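PDB 2A67: isochorismatase family protein from Enterococcus faecalis, which probably acts as a hydrolase of the isochorismatase family, related to the nicotinamidases. Local coordinates for the interface of chains A and B. Coordinates in Å, arbitrary orientation; residue numbers count along the deposited sequence, not the author numbering. Chains: chain A/B, isochorismatase family protein.

Contact 1 and contact 2 belong to one two-fold interface, with the centres of their C-alpha atoms about 20 Å apart. Contact 1 joins helix 111-125 and the loop at A:Arg160 and A:Phe161 to the same helix and a loop of chain B, and recurs with the chains exchanged; contact 2 pairs A:Leu144 and B:Leu144 and helix 146-157 of both chains, lying about the two-fold with its symmetric pairs within it. They share no residue, but helix 146-157 ends shortly before A:Arg160, linking them along the chain. A polar, aromatic patch and a patch centred on leucine methyls thus probably hold the two subunits in register together.

Contact 1: the interface of chains A and B. Residues chain A 120, 123-124, 160-161; chain B 83, 85, 117.
Helix 111-125 of chain A and the loop holding A:Arg160 and A:Phe161 meet the same helix of chain B, at B:Thr117, and the chain B loop carrying B:His83 and B:Asn85. B:His83 buries more surface than any other residue of this patch (61 Å²): its CG lies anti to the backbone N (chi1 -179°), which extends the imidazole toward A:His123. The two imidazoles stack with centroids 4.4 Å apart and planes 26° from parallel, A:His123 CE1 sitting off-centre over one face. A:Phe161 instead meets the edge of B:His83, its CE1 3.3 Å from the imidazole NE2. Flat histidine suits this place, since it can stack while its carbon edge, through CE1, rests against the backbone O of A:Arg160, a contact and not a hydrogen bond. A:Phe161 is itself held between the aliphatic CG atoms of A:Arg120 and A:Arg160, one on each face.

The long side chain of A:Arg120 crosses B:Thr117 and gives an NH1 hydrogen bond to its hydroxyl OG1 at 2.9 Å, with OG1 in the guanidinium plane. Threonine serves twice here, because its methyl CG2 packs 3.7 Å from A:Phe161 CE1. A water joins A:Arg120 O, A:His123 ND1 and the amide ND2 of B:Asn85, the last at 2.9 Å, bridging the chains and probably steadying the histidine ring. The patch probably helps hold the dimer of the deposited assembly in register.

Contact 2: the interface of chains A and B. Residues chain A 144, 148, 152; chain B 144, 148.
The segment that leads into helix 146-157, together with the first turns of that helix, forms this two-fold patch: A:Leu144 and B:Leu144 meet near the symmetry axis, flanked by A:Gln148, A:His152 and B:Gln148. The leucines reach toward each other tip to tip, with A:Leu144 CD1 4.1 Å from B:Leu144 CD1, an ordinary van der Waals distance. Their CD2 methyls also face each other, so both branches of each side chain take part. Leucine suits the place because its forked end presents two methyl groups to the partner without asking for a polar mate.

Each leucine also meets the glutamine of the other chain. A:Leu144 CD1 lies 3.8 Å from the amide nitrogen NE2 of B:Gln148, and B:Leu144 CD1 has the same separation from A:Gln148 NE2. These are packing contacts and not bonds. In A:Gln148 the chain runs extended beyond CG (chi2 175°), carrying the amide away from its helix to the partner's leucine; B:Gln148 does likewise. Glutamine suits the place because this long, extended chain lets its amide end, through NE2, lie against the partner's methyl.

The other branch of B:Leu144 turns to A:His152, one helical turn beyond A:Gln148. The two side chains cross at about a right angle, and methyl CD2 comes within 3.8 Å of the imidazole ND1 of A:His152. The methyl sits over one face of the ring, toward its CG-ND1 rim, so the flat imidazole gives it a surface to rest on. By pairing like segments across the axis, the patch probably helps set how the two helices 146-157 lie together in the assembly.

Contact 1: the interface of chains A and B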
loop_
_atom_site.group_PDB
_atom_site.type_symbol
_atom_site.label_atom_id
_atom_site.label_comp_id
_atom_site.label_asym_id
_atom_site.label_seq_id
_atom_site.Cartn_x
_atom_site.Cartn_y
_atom_site.Cartn_z
ATOM N N ARG A 120 3.052 2.412 -3.162
ATOM C CA ARG A 120 3.626 1.178 -2.587
ATOM C C ARG A 120 3.879 0.163 -3.671
ATOM O O ARG A 120 4.873 -0.604 -3.595
ATOM C CB ARG A 120 2.729 0.561 -1.461
ATOM C CG ARG A 120 2.371 1.565 -0.318
ATOM C CD ARG A 120 1.931 0.872 0.962
ATOM N NE ARG A 120 1.284 1.773 1.913
ATOM C CZ ARG A 120 1.424 1.769 3.245
ATOM N NH1 ARG A 120 2.213 0.917 3.894
ATOM N NH2 ARG A 120 0.734 2.653 3.948
ATOM N N HIS A 123 6.978 1.468 -5.813
ATOM C CA HIS A 123 8.227 1.168 -5.089
ATOM C C HIS A 123 8.517 -0.344 -5.183
ATOM O O HIS A 123 9.643 -0.804 -5.447
ATOM C CB HIS A 123 8.126 1.606 -3.614
ATOM C CG HIS A 123 9.257 1.097 -2.780
ATOM N ND1 HIS A 123 9.247 -0.165 -2.213
ATOM C CD2 HIS A 123 10.485 1.641 -2.500
ATOM C CE1 HIS A 123 10.395 -0.349 -1.569
ATOM N NE2 HIS A 123 11.168 0.721 -1.749
ATOM N N GLY A 124 7.492 -1.166 -4.946
ATOM C CA GLY A 124 7.740 -2.610 -4.852
ATOM C C GLY A 124 8.060 -3.235 -6.195
ATOM O O GLY A 124 8.639 -4.333 -6.237
ATOM N N ARG A 160 10.678 5.669 3.184
ATOM C CA ARG A 160 10.355 4.264 3.010
ATOM C C ARG A 160 9.956 3.896 1.542
ATOM O O ARG A 160 10.482 2.921 0.971
ATOM C CB ARG A 160 9.254 3.936 4.025
ATOM C CG ARG A 160 8.688 2.554 4.004
ATOM C CD ARG A 160 7.618 2.441 5.161
ATOM N NE ARG A 160 8.197 2.408 6.528
ATOM C CZ ARG A 160 8.396 3.457 7.337
ATOM N NH1 ARG A 160 8.142 4.710 6.948
ATOM N NH2 ARG A 160 8.914 3.262 8.549
ATOM N N PHE A 161 9.107 4.707 0.917
ATOM C CA PHE A 161 8.706 4.398 -0.447
ATOM C C PHE A 161 9.179 5.438 -1.455
ATOM O O PHE A 161 9.284 5.140 -2.667
ATOM C CB PHE A 161 7.195 4.297 -0.553
ATOM C CG PHE A 161 6.613 3.224 0.302
ATOM C CD1 PHE A 161 6.855 1.874 0.010
ATOM C CD2 PHE A 161 5.836 3.544 1.386
ATOM C CE1 PHE A 161 6.333 0.857 0.807
ATOM C CE2 PHE A 161 5.265 2.495 2.205
ATOM C CZ PHE A 161 5.558 1.185 1.919
ATOM N N HIS B 83 12.632 -5.091 3.738
ATOM C CA HIS B 83 11.665 -3.958 3.587
ATOM C C HIS B 83 10.252 -4.206 4.208
ATOM O O HIS B 83 9.902 -5.365 4.508
ATOM C CB HIS B 83 11.495 -3.593 2.101
ATOM C CG HIS B 83 10.562 -2.439 1.865
ATOM N ND1 HIS B 83 10.991 -1.114 1.869
ATOM C CD2 HIS B 83 9.230 -2.402 1.640
ATOM C CE1 HIS B 83 9.948 -0.321 1.671
ATOM N NE2 HIS B 83 8.870 -1.082 1.534
ATOM N N ASN B 85 7.548 -4.317 2.658
ATOM C CA ASN B 85 6.987 -5.227 1.618
ATOM C C ASN B 85 7.600 -6.664 1.600
ATOM O O ASN B 85 8.779 -6.852 1.288
ATOM C CB ASN B 85 7.206 -4.524 0.277
ATOM C CG ASN B 85 6.561 -5.221 -0.892
ATOM O OD1 ASN B 85 6.231 -6.422 -0.837
ATOM N ND2 ASN B 85 6.352 -4.463 -1.963
ATOM N N THR B 117 1.474 -2.730 3.353
ATOM C CA THR B 117 2.210 -2.846 2.103
ATOM C C THR B 117 2.077 -4.215 1.487
ATOM O O THR B 117 1.873 -4.333 0.299
ATOM C CB THR B 117 3.748 -2.531 2.324
ATOM O OG1 THR B 117 3.849 -1.335 3.131
ATOM C CG2 THR B 117 4.418 -2.257 0.960
HETATM O O HOH W 1 6.708 -1.584 -1.653
#

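Contact 2: the interface of chains A and B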
loop_
_atom_site.group_PDB
_atom_site.type_symbol
_atom_site.label_atom_id
_atom_site.label_comp_id
_atom_site.label_asym_id
_atom_site.label_seq_id
_atom_site.Cartn_x
_atom_site.Cartn_y
_atom_site.Cartn_z
ATOM N N LEU A 144 -11.469 10.521 10.706
ATOM C CA LEU A 144 -10.264 11.282 10.589
ATOM C C LEU A 144 -10.492 12.412 9.582
ATOM O O LEU A 144 -11.225 12.231 8.590
ATOM C CB LEU A 144 -9.148 10.338 10.128
ATOM C CG LEU A 144 -8.039 9.820 11.077
ATOM C CD1 LEU A 144 -8.391 9.667 12.579
ATOM C CD2 LEU A 144 -7.356 8.559 10.515
ATOM N N GLN A 148 -5.361 15.066 8.904
ATOM C CA GLN A 148 -4.808 13.933 9.669
ATOM C C GLN A 148 -4.399 12.762 8.755
ATOM O O GLN A 148 -3.330 12.159 8.929
ATOM C CB GLN A 148 -5.851 13.387 10.668
ATOM C CG GLN A 148 -6.008 14.241 11.938
ATOM C CD GLN A 148 -7.095 13.737 12.799
ATOM O OE1 GLN A 148 -8.265 13.735 12.383
ATOM N NE2 GLN A 148 -6.744 13.263 14.004
ATOM N N HIS A 152 -0.705 11.401 8.098
ATOM C CA HIS A 152 -0.425 9.999 8.392
ATOM C C HIS A 152 0.267 9.304 7.215
ATOM O O HIS A 152 1.323 8.703 7.369
ATOM C CB HIS A 152 -1.696 9.271 8.839
ATOM C CG HIS A 152 -1.519 7.807 9.048
ATOM N ND1 HIS A 152 -0.827 7.281 10.124
ATOM C CD2 HIS A 152 -1.990 6.740 8.341
ATOM C CE1 HIS A 152 -0.860 5.957 10.059
ATOM N NE2 HIS A 152 -1.553 5.605 8.983
ATOM N N LEU B 144 -1.648 9.573 16.287
ATOM C CA LEU B 144 -2.859 8.777 16.265
ATOM C C LEU B 144 -2.612 7.605 17.188
ATOM O O LEU B 144 -1.481 7.166 17.323
ATOM C CB LEU B 144 -3.085 8.251 14.837
ATOM C CG LEU B 144 -4.098 8.765 13.802
ATOM C CD1 LEU B 144 -4.578 10.170 13.963
ATOM C CD2 LEU B 144 -3.645 8.476 12.324
ATOM N N GLN B 148 -6.850 3.955 16.352
ATOM C CA GLN B 148 -7.263 4.792 15.221
ATOM C C GLN B 148 -6.584 4.360 13.924
ATOM O O GLN B 148 -7.212 4.365 12.841
ATOM C CB GLN B 148 -6.884 6.259 15.481
ATOM C CG GLN B 148 -7.668 6.975 16.564
ATOM C CD GLN B 148 -7.176 8.393 16.727
ATOM O OE1 GLN B 148 -6.056 8.617 17.175
ATOM N NE2 GLN B 148 -7.984 9.352 16.324
#